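Local coordinates for protein DJ-1 homolog D (Arabidopsis thaliana, PDB 4OGG) that belongs to the DJ-1/PfpI family of the glutaminase I clan and carries two such domains in tandem along one chain, at residues I123-D128 and P143-A148; C135-T140 and A150-P155. One frame throughout, in Å; residues are numbered along the deposited sequence.

Interaction 1: I123-D128 and P143-A148; sequences ILAAAD and PSLVAA
Ala125 stands at the centre of this contact, its CB aimed at the last turn of helix 142-147. The methyl group meets Ala148 CB at 4.3 Å and, at 4.2 Å, Leu145 CD2, one branch of the leucine fork. Leu145 CB does not itself aim at the partner helix; its CG lies anti to the carbonyl carbon (chi1 -74°), and from there CD2 reaches Ala125. Ser144 borders the methyl with its carbonyl O, whereas its hydroxyl is engaged with Val141 O one turn back. Ala125 CA and Ala148 CA are 5.8 Å apart, an instance of small residues letting two helices come close.

At its exposed end the contact turns polar. Asp128, at positive phi, ends its helix in a Schellman motif; its CG is anti to the backbone N (chi1 -173°), and the end of the side chain comes nearer the other helix than CB does. A water gives one hydrogen to Asp128 OD1 (2.7 Å) and the other to Ala148 O (2.9 Å), linking the two C-terminal ends. Leu340 of the second subunit packs on Ser144 and Ala147. The contact is thus a close approach of two short helix ends through small side chains, within the DJ-1/PfpI fold.

Interaction 2: C135-T140 and A150-P155; sequences CTAYAT and AKWVEP
Cys135 and Trp152 form a parallel bridge, and the tightly packed part of the contact includes it. Val153 N donates to Cys135 O at 2.9 Å, while the bond from Cys135 N to Lys151 O is longer, 3.3 Å, with the donor 37° above the carbonyl plane. The ladder then gives way to a side chain: Thr136 OG1, placed anti to its own backbone N (chi1 -172°), donates to Val153 O at 2.8 Å, almost straight in line with that carbonyl, a case of a side-chain hydroxyl carrying on where the backbone pairing stops. Pro155 CB lies against the same hydroxyl, and Pro155 CG against Ala137 O.

The indole of Trp152 reaches obliquely alongside the neighbouring backbone, bringing CZ3 to 3.4 Å from Ala137 N. Ala137 CB touches CZ3 at the ring edge, in plane. On the same face of the ladder as the indole, Cys135 SG meets Ala150 CB at 3.7 Å.

Toward Glu154 and Ala139 the fit becomes looser and wetter. Trp152 NE1 donates to Glu154 OE1 within the indole plane but from above the carboxylate plane, and a water donates to both that oxygen and Ala139 O. The other carboxylate oxygen, Glu154 OE2, rests against Ala139 CB. Lys151, centre of an inverse gamma turn, sends its side chain outward. Such a short two-stranded parallel ladder, its strands 134-135 and 151-152 connected through helix 142-147, has the topology of a beta-alpha-beta unit, lying beside the central sheet of the DJ-1/PfpI domain.

How the interactions relate
From the N terminus, the chain runs through 123-128 at the end of helix 121-126, then 135-140, then 143-148 on helix 142-147, and finally 150-155. The segments alternate, so the loops closed by the two contacts cross: interaction 1 brings helix 142-147 back to helix 121-126 across 14 residues, and interaction 2 returns the following strand to 135-140 across nine. Helix 142-147 is common ground, with Leu145 CD1 packing on Trp152 and Ala137, Val146 on Trp152, and Leu145 O probably accepting a hydrogen bond from Ala150 N. Together the crossed loops bind two helices and a small parallel ladder into one unit that faces the second subunit.

Interaction 1: I123-D128 and P143-A148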
loop_
_atom_site.group_PDB
_atom_site.type_symbol
_atom_site.label_atom_id
_atom_site.label_comp_id
_atom_site.label_asym_id
_atom_site.label_seq_id
_atom_site.Cartn_x
_atom_site.Cartn_y
_atom_site.Cartn_z
ATOM N N ILE C 123 11.908 27.003 -2.207
ATOM C CA ILE C 123 11.217 28.083 -2.898
ATOM C C ILE C 123 11.871 29.433 -2.590
ATOM O O ILE C 123 11.956 30.299 -3.454
ATOM C CB ILE C 123 9.728 28.122 -2.509
ATOM C CG1 ILE C 123 9.087 26.762 -2.802
ATOM C CG2 ILE C 123 9.009 29.209 -3.305
ATOM C CD1 ILE C 123 7.657 26.619 -2.311
ATOM N N LEU C 124 12.334 29.610 -1.355
ATOM C CA LEU C 124 12.996 30.857 -0.978
ATOM C C LEU C 124 14.313 30.978 -1.741
ATOM O O LEU C 124 14.719 32.072 -2.138
ATOM C CB LEU C 124 13.264 30.890 0.531
ATOM C CG LEU C 124 12.035 30.752 1.438
ATOM C CD1 LEU C 124 12.458 30.875 2.894
ATOM C CD2 LEU C 124 11.018 31.826 1.090
ATOM N N ALA C 125 14.983 29.846 -1.943
ATOM C CA ALA C 125 16.239 29.841 -2.676
ATOM C C ALA C 125 15.967 30.249 -4.120
ATOM O O ALA C 125 16.703 31.051 -4.694
ATOM C CB ALA C 125 16.877 28.459 -2.633
ATOM N N ALA C 126 14.903 29.700 -4.702
ATOM C CA ALA C 126 14.544 30.014 -6.082
ATOM C C ALA C 126 14.125 31.475 -6.231
ATOM O O ALA C 126 14.350 32.087 -7.276
ATOM C CB ALA C 126 13.419 29.097 -6.557
ATOM N N ALA C 127 13.514 32.031 -5.189
ATOM C CA ALA C 127 13.072 33.425 -5.211
ATOM C C ALA C 127 14.239 34.363 -4.904
ATOM O O ALA C 127 14.096 35.589 -4.966
ATOM C CB ALA C 127 11.954 33.635 -4.195
ATOM N N ASP C 128 15.387 33.775 -4.572
ATOM C CA ASP C 128 16.597 34.525 -4.243
ATOM C C ASP C 128 16.314 35.517 -3.118
ATOM O O ASP C 128 16.632 36.704 -3.220
ATOM C CB ASP C 128 17.113 35.255 -5.488
ATOM C CG ASP C 128 18.457 35.925 -5.261
ATOM O OD1 ASP C 128 19.331 35.313 -4.612
ATOM O OD2 ASP C 128 18.643 37.060 -5.750
ATOM N N PRO C 143 22.813 22.707 0.964
ATOM C CA PRO C 143 23.622 23.088 -0.196
ATOM C C PRO C 143 22.991 24.165 -1.075
ATOM O O PRO C 143 23.663 25.117 -1.463
ATOM C CB PRO C 143 23.804 21.763 -0.929
ATOM C CG PRO C 143 23.893 20.793 0.203
ATOM C CD PRO C 143 22.751 21.240 1.093
ATOM N N SER C 144 21.705 24.022 -1.388
ATOM C CA SER C 144 21.036 25.011 -2.229
ATOM C C SER C 144 20.962 26.370 -1.542
ATOM O O SER C 144 21.151 27.405 -2.179
ATOM C CB SER C 144 19.625 24.546 -2.600
ATOM O OG SER C 144 18.769 24.550 -1.476
ATOM N N LEU C 145 20.687 26.372 -0.243
ATOM C CA LEU C 145 20.596 27.632 0.487
ATOM C C LEU C 145 21.960 28.315 0.562
ATOM O O LEU C 145 22.063 29.535 0.426
ATOM C CB LEU C 145 20.034 27.393 1.893
ATOM C CG LEU C 145 18.527 27.101 1.921
ATOM C CD1 LEU C 145 18.081 26.740 3.325
ATOM C CD2 LEU C 145 17.769 28.327 1.425
ATOM N N VAL C 146 23.003 27.523 0.779
ATOM C CA VAL C 146 24.353 28.065 0.844
ATOM C C VAL C 146 24.685 28.666 -0.520
ATOM O O VAL C 146 25.246 29.755 -0.611
ATOM C CB VAL C 146 25.374 26.955 1.191
ATOM C CG1 VAL C 146 26.797 27.468 0.999
ATOM C CG2 VAL C 146 25.167 26.506 2.630
ATOM N N ALA C 147 24.318 27.949 -1.578
ATOM C CA ALA C 147 24.572 28.411 -2.938
ATOM C C ALA C 147 23.841 29.720 -3.214
ATOM O O ALA C 147 24.296 30.540 -4.016
ATOM C CB ALA C 147 24.132 27.351 -3.938
ATOM N N ALA C 148 22.709 29.912 -2.541
ATOM C CA ALA C 148 21.904 31.115 -2.714
ATOM C C ALA C 148 22.354 32.258 -1.806
ATOM O O ALA C 148 21.672 33.278 -1.700
ATOM C CB ALA C 148 20.431 30.799 -2.471
HETATM O O HOH W 1 19.007 34.375 -2.099
#

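Interaction 2: C135-T140 and A150-P155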
loop_
_atom_site.group_PDB
_atom_site.type_symbol
_atom_site.label_atom_id
_atom_site.label_comp_id
_atom_site.label_asym_id
_atom_site.label_seq_id
_atom_site.Cartn_x
_atom_site.Cartn_y
_atom_site.Cartn_z
ATOM N N CYS C 135 19.302 31.062 8.342
ATOM C CA CYS C 135 18.167 30.165 8.216
ATOM C C CYS C 135 18.591 28.709 8.270
ATOM O O CYS C 135 19.753 28.378 8.031
ATOM C CB CYS C 135 17.430 30.433 6.894
ATOM S SG CYS C 135 18.452 30.285 5.390
ATOM N N THR C 136 17.642 27.849 8.617
ATOM C CA THR C 136 17.881 26.415 8.648
ATOM C C THR C 136 16.825 25.833 7.714
ATOM O O THR C 136 16.036 26.576 7.125
ATOM C CB THR C 136 17.701 25.816 10.066
ATOM O OG1 THR C 136 18.139 24.450 10.066
ATOM C CG2 THR C 136 16.244 25.853 10.487
ATOM N N ALA C 137 16.812 24.515 7.581
ATOM C CA ALA C 137 15.852 23.831 6.723
ATOM C C ALA C 137 16.152 22.356 6.845
ATOM O O ALA C 137 17.026 21.964 7.618
ATOM C CB ALA C 137 16.031 24.274 5.279
ATOM N N TYR C 138 15.430 21.523 6.104
ATOM C CA TYR C 138 15.736 20.107 6.162
ATOM C C TYR C 138 17.204 20.064 5.722
ATOM O O TYR C 138 17.605 20.793 4.814
ATOM C CB TYR C 138 14.861 19.313 5.197
ATOM C CG TYR C 138 14.938 17.830 5.445
ATOM C CD1 TYR C 138 14.403 17.272 6.608
ATOM C CD2 TYR C 138 15.585 16.985 4.544
ATOM C CE1 TYR C 138 14.511 15.909 6.870
ATOM C CE2 TYR C 138 15.700 15.618 4.799
ATOM C CZ TYR C 138 15.161 15.089 5.962
ATOM O OH TYR C 138 15.271 13.743 6.219
ATOM N N ALA C 139 18.007 19.228 6.370
ATOM C CA ALA C 139 19.434 19.159 6.068
ATOM C C ALA C 139 19.815 19.088 4.586
ATOM O O ALA C 139 20.792 19.711 4.167
ATOM C CB ALA C 139 20.070 17.989 6.830
ATOM N N THR C 140 19.044 18.343 3.797
ATOM C CA THR C 140 19.333 18.181 2.372
ATOM C C THR C 140 19.181 19.468 1.567
ATOM O O THR C 140 19.626 19.547 0.423
ATOM C CB THR C 140 18.416 17.112 1.736
ATOM O OG1 THR C 140 17.063 17.584 1.731
ATOM C CG2 THR C 140 18.490 15.811 2.516
ATOM N N ALA C 150 22.816 32.128 1.574
ATOM C CA ALA C 150 22.302 32.077 2.934
ATOM C C ALA C 150 23.364 31.774 3.981
ATOM O O ALA C 150 24.389 31.151 3.690
ATOM C CB ALA C 150 21.190 31.038 3.024
ATOM N N LYS C 151 23.119 32.246 5.199
ATOM C CA LYS C 151 24.005 31.969 6.317
ATOM C C LYS C 151 23.349 30.722 6.891
ATOM O O LYS C 151 22.511 30.786 7.790
ATOM C CB LYS C 151 23.987 33.119 7.320
ATOM C CG LYS C 151 24.538 34.413 6.738
ATOM C CD LYS C 151 24.779 35.451 7.817
ATOM C CE LYS C 151 25.521 36.654 7.256
ATOM N NZ LYS C 151 25.998 37.555 8.343
ATOM N N TRP C 152 23.723 29.588 6.310
ATOM C CA TRP C 152 23.182 28.288 6.669
ATOM C C TRP C 152 23.426 27.868 8.107
ATOM O O TRP C 152 24.513 28.063 8.656
ATOM C CB TRP C 152 23.744 27.233 5.709
ATOM C CG TRP C 152 23.393 25.820 6.056
ATOM C CD1 TRP C 152 24.254 24.837 6.444
ATOM C CD2 TRP C 152 22.089 25.227 6.035
ATOM N NE1 TRP C 152 23.572 23.665 6.663
ATOM C CE2 TRP C 152 22.240 23.875 6.421
ATOM C CE3 TRP C 152 20.807 25.704 5.726
ATOM C CZ2 TRP C 152 21.157 22.992 6.509
ATOM C CZ3 TRP C 152 19.728 24.825 5.814
ATOM C CH2 TRP C 152 19.912 23.484 6.201
ATOM N N VAL C 153 22.391 27.291 8.707
ATOM C CA VAL C 153 22.455 26.799 10.073
ATOM C C VAL C 153 22.051 25.328 10.045
ATOM O O VAL C 153 20.867 24.997 10.053
ATOM C CB VAL C 153 21.491 27.576 10.997
ATOM C CG1 VAL C 153 21.535 26.995 12.407
ATOM C CG2 VAL C 153 21.872 29.049 11.022
ATOM N N GLU C 154 23.047 24.451 9.983
ATOM C CA GLU C 154 22.806 23.014 9.958
ATOM C C GLU C 154 21.916 22.645 11.144
ATOM O O GLU C 154 22.206 23.014 12.280
ATOM C CB GLU C 154 24.141 22.271 10.061
ATOM C CG GLU C 154 24.067 20.770 9.826
ATOM C CD GLU C 154 23.665 20.419 8.406
ATOM O OE1 GLU C 154 24.184 21.052 7.463
ATOM O OE2 GLU C 154 22.839 19.502 8.232
ATOM N N PRO C 155 20.808 21.930 10.894
ATOM C CA PRO C 155 19.931 21.555 12.007
ATOM C C PRO C 155 20.560 20.411 12.801
ATOM O O PRO C 155 20.593 19.272 12.337
ATOM C CB PRO C 155 18.643 21.143 11.301
ATOM C CG PRO C 155 19.162 20.499 10.047
ATOM C CD PRO C 155 20.266 21.451 9.609
HETATM O O HOH W 2 23.385 20.569 4.829
#